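Local atomic coordinates of ABM domain-containing protein (Caulobacter crescentus, PDB entry 3BM7), a protein that is of unknown function but belongs to the antibiotic biosynthesis monooxygenase family and may be an oxidoreductase. Residues L44-E52 with H84-A94. Residues are numbered along the deposited sequence; the frame is centred on the assembly and turned at random. Where two conformers were deposited one is given.
With EDO (1,2-ethanediol), chain B.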
ATOM      1  N   LEU A  44      -2.201 -18.049  -1.538  1.00 20.36           N
ATOM      2  CA  LEU A  44      -0.862 -17.588  -1.139  1.00 18.44           C
ATOM      3  C   LEU A  44      -0.956 -16.622   0.060  1.00 18.27           C
ATOM      4  O   LEU A  44      -0.284 -16.768   1.091  1.00 18.08           O
ATOM      5  CB  LEU A  44      -0.143 -16.922  -2.307  1.00 20.14           C
ATOM      6  CG  LEU A  44       1.152 -16.175  -1.955  1.00 19.63           C
ATOM      7  CD1 LEU A  44       2.204 -17.139  -1.326  1.00 21.69           C
ATOM      8  CD2 LEU A  44       1.673 -15.420  -3.178  1.00 23.26           C
ATOM      9  N   ALA A  45      -1.830 -15.644  -0.062  1.00 19.46           N
ATOM     10  CA  ALA A  45      -1.955 -14.639   0.996  1.00 19.68           C
ATOM     11  C   ALA A  45      -2.334 -15.216   2.335  1.00 20.02           C
ATOM     12  O   ALA A  45      -1.784 -14.812   3.350  1.00 19.47           O
ATOM     13  CB  ALA A  45      -2.954 -13.548   0.552  1.00 19.92           C
ATOM     14  N   ALA A  46      -3.242 -16.205   2.372  1.00 16.69           N
ATOM     15  CA  ALA A  46      -3.586 -16.847   3.595  1.00 15.52           C
ATOM     16  C   ALA A  46      -2.362 -17.537   4.215  1.00 18.70           C
ATOM     17  O   ALA A  46      -2.196 -17.493   5.418  1.00 18.74           O
ATOM     18  CB  ALA A  46      -4.739 -17.865   3.355  1.00 20.99           C
ATOM     19  N   LYS A  47      -1.532 -18.195   3.406  1.00 17.18           N
ATOM     20  CA  LYS A  47      -0.312 -18.833   3.878  1.00 17.49           C
ATOM     21  C   LYS A  47       0.710 -17.824   4.433  1.00 14.99           C
ATOM     22  O   LYS A  47       1.314 -18.038   5.503  1.00 17.90           O
ATOM     23  CB  LYS A  47       0.291 -19.719   2.778  1.00 18.57           C
ATOM     24  CG  LYS A  47      -0.605 -20.950   2.485  1.00 18.37           C
ATOM     25  CD  LYS A  47      -0.158 -21.784   1.291  1.00 21.52           C
ATOM     26  CE  LYS A  47      -1.219 -22.897   0.999  1.00 22.76           C
ATOM     27  NZ  LYS A  47      -1.140 -23.442  -0.398  1.00 35.87           N
ATOM     28  N   VAL A  48       0.858 -16.745   3.697  1.00 18.07           N
ATOM     29  CA  VAL A  48       1.795 -15.656   4.067  1.00 18.71           C
ATOM     30  C   VAL A  48       1.377 -15.145   5.443  1.00 19.01           C
ATOM     31  O   VAL A  48       2.180 -15.125   6.396  1.00 20.19           O
ATOM     32  CB  VAL A  48       1.844 -14.545   3.031  1.00 17.09           C
ATOM     33  CG1 VAL A  48       2.580 -13.352   3.633  1.00 18.50           C
ATOM     34  CG2 VAL A  48       2.530 -15.020   1.762  1.00 18.16           C
ATOM     35  N   LYS A  49       0.114 -14.728   5.546  1.00 19.39           N
ATOM     36  CA  LYS A  49      -0.384 -14.207   6.855  1.00 23.46           C
ATOM     37  C   LYS A  49      -0.352 -15.189   8.023  1.00 20.71           C
ATOM     38  O   LYS A  49      -0.038 -14.839   9.184  1.00 20.57           O
ATOM     39  CB  LYS A  49      -1.769 -13.580   6.679  1.00 23.68           C
ATOM     40  CG  LYS A  49      -1.713 -12.425   5.735  1.00 28.15           C
ATOM     41  CD  LYS A  49      -3.028 -11.702   5.594  1.00 34.19           C
ATOM     42  CE  LYS A  49      -3.388 -11.506   4.158  1.00 40.09           C
ATOM     43  NZ  LYS A  49      -4.478 -10.521   4.023  1.00 37.09           N
ATOM     44  N   ALA A  50      -0.640 -16.456   7.756  1.00 13.37           N
ATOM     45  CA  ALA A  50      -0.619 -17.403   8.751  1.00 12.29           C
ATOM     46  C   ALA A  50       0.779 -17.800   9.196  1.00 14.81           C
ATOM     47  O   ALA A  50       0.951 -18.151  10.360  1.00 16.06           O
ATOM     48  CB  ALA A  50      -1.387 -18.696   8.259  1.00 19.28           C
ATOM     49  N   ASN A  51       1.745 -17.839   8.280  1.00 18.71           N
ATOM     50  CA  ASN A  51       3.064 -18.409   8.530  1.00 19.80           C
ATOM     51  C   ASN A  51       4.191 -17.441   8.834  1.00 21.83           C
ATOM     52  O   ASN A  51       5.211 -17.858   9.392  1.00 24.09           O
ATOM     53  CB  ASN A  51       3.498 -19.283   7.345  1.00 21.20           C
ATOM     54  CG  ASN A  51       2.573 -20.439   7.109  1.00 24.90           C
ATOM     55  OD1 ASN A  51       2.054 -21.036   8.057  1.00 29.66           O
ATOM     56  ND2 ASN A  51       2.397 -20.815   5.851  1.00 29.21           N
ATOM     57  N   GLU A  52       4.004 -16.165   8.510  1.00 19.78           N
ATOM     58  CA  GLU A  52       5.097 -15.163   8.554  1.00 17.50           C
ATOM     59  C   GLU A  52       4.813 -14.012   9.504  1.00 17.80           C
ATOM     60  O   GLU A  52       4.148 -13.042   9.127  1.00 19.40           O
ATOM     61  CB  GLU A  52       5.326 -14.588   7.159  1.00 17.07           C
ATOM     62  CG  GLU A  52       5.848 -15.615   6.158  1.00 20.71           C
ATOM     63  CD  GLU A  52       5.868 -15.117   4.718  1.00 19.59           C
ATOM     64  OE1 GLU A  52       6.285 -13.944   4.459  1.00 22.38           O
ATOM     65  OE2 GLU A  52       5.426 -15.913   3.825  1.00 23.08           O
ATOM     66  N   HIS A  84      13.060 -13.700   3.803  1.00 22.47           N
ATOM     67  CA  HIS A  84      12.400 -14.962   4.100  1.00 21.12           C
ATOM     68  C   HIS A  84      11.177 -15.152   3.184  1.00 20.41           C
ATOM     69  O   HIS A  84      10.961 -16.221   2.607  1.00 20.80           O
ATOM     70  CB  HIS A  84      11.968 -15.010   5.565  1.00 20.04           C
ATOM     71  CG  HIS A  84      11.116 -16.194   5.883  1.00 21.44           C
ATOM     72  ND1 HIS A  84      11.637 -17.454   6.077  1.00 22.94           N
ATOM     73  CD2 HIS A  84       9.772 -16.317   6.002  1.00 21.68           C
ATOM     74  CE1 HIS A  84      10.649 -18.303   6.310  1.00 22.93           C
ATOM     75  NE2 HIS A  84       9.508 -17.639   6.270  1.00 22.70           N
ATOM     76  N   HIS A  85      10.376 -14.102   3.085  1.00 20.02           N
ATOM     77  CA  HIS A  85       9.137 -14.132   2.318  1.00 20.53           C
ATOM     78  C   HIS A  85       9.369 -14.628   0.906  1.00 21.18           C
ATOM     79  O   HIS A  85       8.643 -15.486   0.408  1.00 22.06           O
ATOM     80  CB  HIS A  85       8.544 -12.725   2.256  1.00 20.73           C
ATOM     81  CG  HIS A  85       7.338 -12.626   1.398  1.00 20.11           C
ATOM     82  ND1 HIS A  85       6.107 -13.103   1.802  1.00 23.17           N
ATOM     83  CD2 HIS A  85       7.162 -12.116   0.155  1.00 21.68           C
ATOM     84  CE1 HIS A  85       5.223 -12.867   0.844  1.00 21.30           C
ATOM     85  NE2 HIS A  85       5.839 -12.303  -0.179  1.00 22.48           N
ATOM     86  N   GLY A  86      10.401 -14.090   0.264  1.00 22.81           N
ATOM     87  CA  GLY A  86      10.636 -14.344  -1.153  1.00 23.86           C
ATOM     88  C   GLY A  86      11.162 -15.729  -1.467  1.00 25.98           C
ATOM     89  O   GLY A  86      11.197 -16.150  -2.629  1.00 28.56           O
ATOM     90  N   GLY A  87      11.572 -16.457  -0.437  1.00 24.32           N
ATOM     91  CA  GLY A  87      12.185 -17.778  -0.612  1.00 23.84           C
ATOM     92  C   GLY A  87      11.409 -19.001  -0.164  1.00 23.38           C
ATOM     93  O   GLY A  87      11.899 -20.111  -0.277  1.00 24.26           O
ATOM     94  N   THR A  88      10.197 -18.821   0.361  1.00 23.09           N
ATOM     95  CA  THR A  88       9.430 -19.950   0.828  1.00 20.12           C
ATOM     96  C   THR A  88       8.957 -20.872  -0.308  1.00 21.38           C
ATOM     97  O   THR A  88       8.783 -20.419  -1.443  1.00 22.44           O
ATOM     98  CB  THR A  88       8.183 -19.546   1.637  1.00 20.16           C
ATOM     99  OG1 THR A  88       7.215 -18.955   0.763  1.00 21.32           O
ATOM    100  CG2 THR A  88       8.550 -18.587   2.787  1.00 21.73           C
ATOM    101  N   ASP A  89       8.749 -22.153  -0.005  0.50 21.74           N
ATOM    102  CA  ASP A  89       8.266 -23.098  -1.028  0.50 22.68           C
ATOM    103  C   ASP A  89       6.863 -22.758  -1.532  0.50 22.91           C
ATOM    104  O   ASP A  89       6.542 -22.984  -2.701  0.50 20.04           O
ATOM    105  CB  ASP A  89       8.318 -24.558  -0.532  0.50 22.64           C
ATOM    106  CG  ASP A  89       7.524 -24.791   0.753  0.50 23.13           C
ATOM    107  OD1 ASP A  89       7.001 -23.825   1.346  0.50 26.82           O
ATOM    108  OD2 ASP A  89       7.463 -25.957   1.195  0.50 30.53           O
ATOM    109  N   TYR A  90       6.012 -22.234  -0.653  1.00 22.71           N
ATOM    110  CA  TYR A  90       4.676 -21.834  -1.071  1.00 21.39           C
ATOM    111  C   TYR A  90       4.669 -20.559  -1.907  1.00 21.45           C
ATOM    112  O   TYR A  90       3.855 -20.431  -2.805  1.00 21.72           O
ATOM    113  CB  TYR A  90       3.694 -21.795   0.123  1.00 20.88           C
ATOM    114  CG  TYR A  90       4.085 -20.888   1.262  1.00 20.90           C
ATOM    115  CD1 TYR A  90       3.729 -19.548   1.263  1.00 19.86           C
ATOM    116  CD2 TYR A  90       4.771 -21.383   2.363  1.00 18.22           C
ATOM    117  CE1 TYR A  90       4.107 -18.714   2.320  1.00 20.99           C
ATOM    118  CE2 TYR A  90       5.121 -20.569   3.425  1.00 18.57           C
ATOM    119  CZ  TYR A  90       4.775 -19.245   3.405  1.00 22.83           C
ATOM    120  OH  TYR A  90       5.143 -18.442   4.470  1.00 20.01           O
ATOM    121  N   PHE A  91       5.560 -19.621  -1.625  1.00 20.49           N
ATOM    122  CA  PHE A  91       5.709 -18.451  -2.495  1.00 21.46           C
ATOM    123  C   PHE A  91       6.171 -18.863  -3.905  1.00 23.51           C
ATOM    124  O   PHE A  91       5.612 -18.432  -4.913  1.00 22.21           O
ATOM    125  CB  PHE A  91       6.677 -17.428  -1.896  1.00 21.18           C
ATOM    126  CG  PHE A  91       6.833 -16.202  -2.692  1.00 24.90           C
ATOM    127  CD1 PHE A  91       5.980 -15.127  -2.517  1.00 25.04           C
ATOM    128  CD2 PHE A  91       7.868 -16.090  -3.602  1.00 28.02           C
ATOM    129  CE1 PHE A  91       6.128 -13.971  -3.257  1.00 28.27           C
ATOM    130  CE2 PHE A  91       8.031 -14.936  -4.332  1.00 29.58           C
ATOM    131  CZ  PHE A  91       7.168 -13.870  -4.161  1.00 28.23           C
ATOM    132  N   LYS A  92       7.181 -19.726  -3.953  1.00 22.96           N
ATOM    133  CA  LYS A  92       7.686 -20.213  -5.226  1.00 23.59           C
ATOM    134  C   LYS A  92       6.635 -21.006  -6.015  1.00 21.93           C
ATOM    135  O   LYS A  92       6.501 -20.784  -7.231  1.00 26.08           O
ATOM    136  CB  LYS A  92       8.985 -20.994  -5.010  1.00 23.91           C
ATOM    137  CG  LYS A  92      10.150 -20.105  -4.534  1.00 24.03           C
ATOM    138  CD  LYS A  92      11.469 -20.835  -4.379  1.00 26.37           C
ATOM    139  CE  LYS A  92      11.438 -21.947  -3.364  1.00 31.69           C
ATOM    140  NZ  LYS A  92      12.713 -22.713  -3.335  1.00 29.63           N
ATOM    141  N   ALA A  93       5.882 -21.866  -5.345  1.00 21.15           N
ATOM    142  CA  ALA A  93       4.840 -22.668  -5.976  1.00 23.51           C
ATOM    143  C   ALA A  93       3.752 -21.731  -6.494  1.00 23.72           C
ATOM    144  O   ALA A  93       3.239 -21.908  -7.604  1.00 23.10           O
ATOM    145  CB  ALA A  93       4.258 -23.694  -5.001  1.00 26.06           C
ATOM    146  N   ALA A  94       3.377 -20.737  -5.684  1.00 22.46           N
ATOM    147  CA  ALA A  94       2.328 -19.800  -6.137  1.00 23.19           C
ATOM    148  C   ALA A  94       2.754 -19.003  -7.356  1.00 22.26           C
ATOM    149  O   ALA A  94       1.974 -18.830  -8.296  1.00 24.03           O
ATOM    150  CB  ALA A  94       1.929 -18.842  -4.989  1.00 21.33           C
TER
HETATM  151  C1  EDO B  97       2.747 -16.099  12.530  1.00 52.10           C
HETATM  152  O1  EDO B  97       3.107 -17.220  11.725  1.00 48.74           O
HETATM  153  C2  EDO B  97       1.878 -15.165  11.703  1.00 49.96           C
HETATM  154  O2  EDO B  97       1.371 -14.128  12.543  1.00 57.76           O
HETATM  155  O   HOH W   1       6.288 -16.515   1.311  1.00 21.89           O
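Tyr90 pushes its ring as a knob into a hole made by Leu44, Lys47, Val48 and Asn51, joining helix 34-51 to the broken helical segment 79-98 in this ferredoxin-like fold. Helices 44-51 and 89-94 run almost antiparallel (167°), their axes 10.1 Å apart. The ring owes its reach to CG standing between the backbone N and the carbonyl carbon (chi1 58°), which sends it across to the neighbouring helix. Lys47 CB lies over one face in a CH-pi contact, 4.2 Å from the Tyr90 ring centroid; the chain then runs past Tyr90 CB, and its ammonium end leads away to a salt bridge with Asp43. On the ring edge, in plane, Leu44 CD1 meets Tyr90 CD1 at 3.9 Å. The other methyl of Leu44, CD2, packs against Ala94 CB, and Tyr58 of strand 55-62 touches the same leucine from the sheet.

Glu52, the first residue beyond its helix, ties the C-terminal end of helix 44-51 to the 84-94 segment through both carboxylate oxygens. Its OE1 accepts a hydrogen bond from His85 ND1 at 2.8 Å through the syn lone pair, nearly within the imidazole plane. Its OE2 accepts one from Tyr90 OH at 2.6 Å through the anti lone pair. Together with a water on OE2, these donors give the carboxylate three bonds, which should fix its rotation. At His85 CE1, Val48 CG2 closes in at the ring edge, while Tyr76 and Tyr58 also meet this imidazole.

Thr88 N-caps helix 89-94, its OG1 accepting from Phe91 N, and the same oxygen sits over the centre of the Tyr90 ring. That water links the cap to the carboxylate: it donates to Glu52 OE2 and His85 O, and accepts from Thr88 OG1 at 2.7 Å.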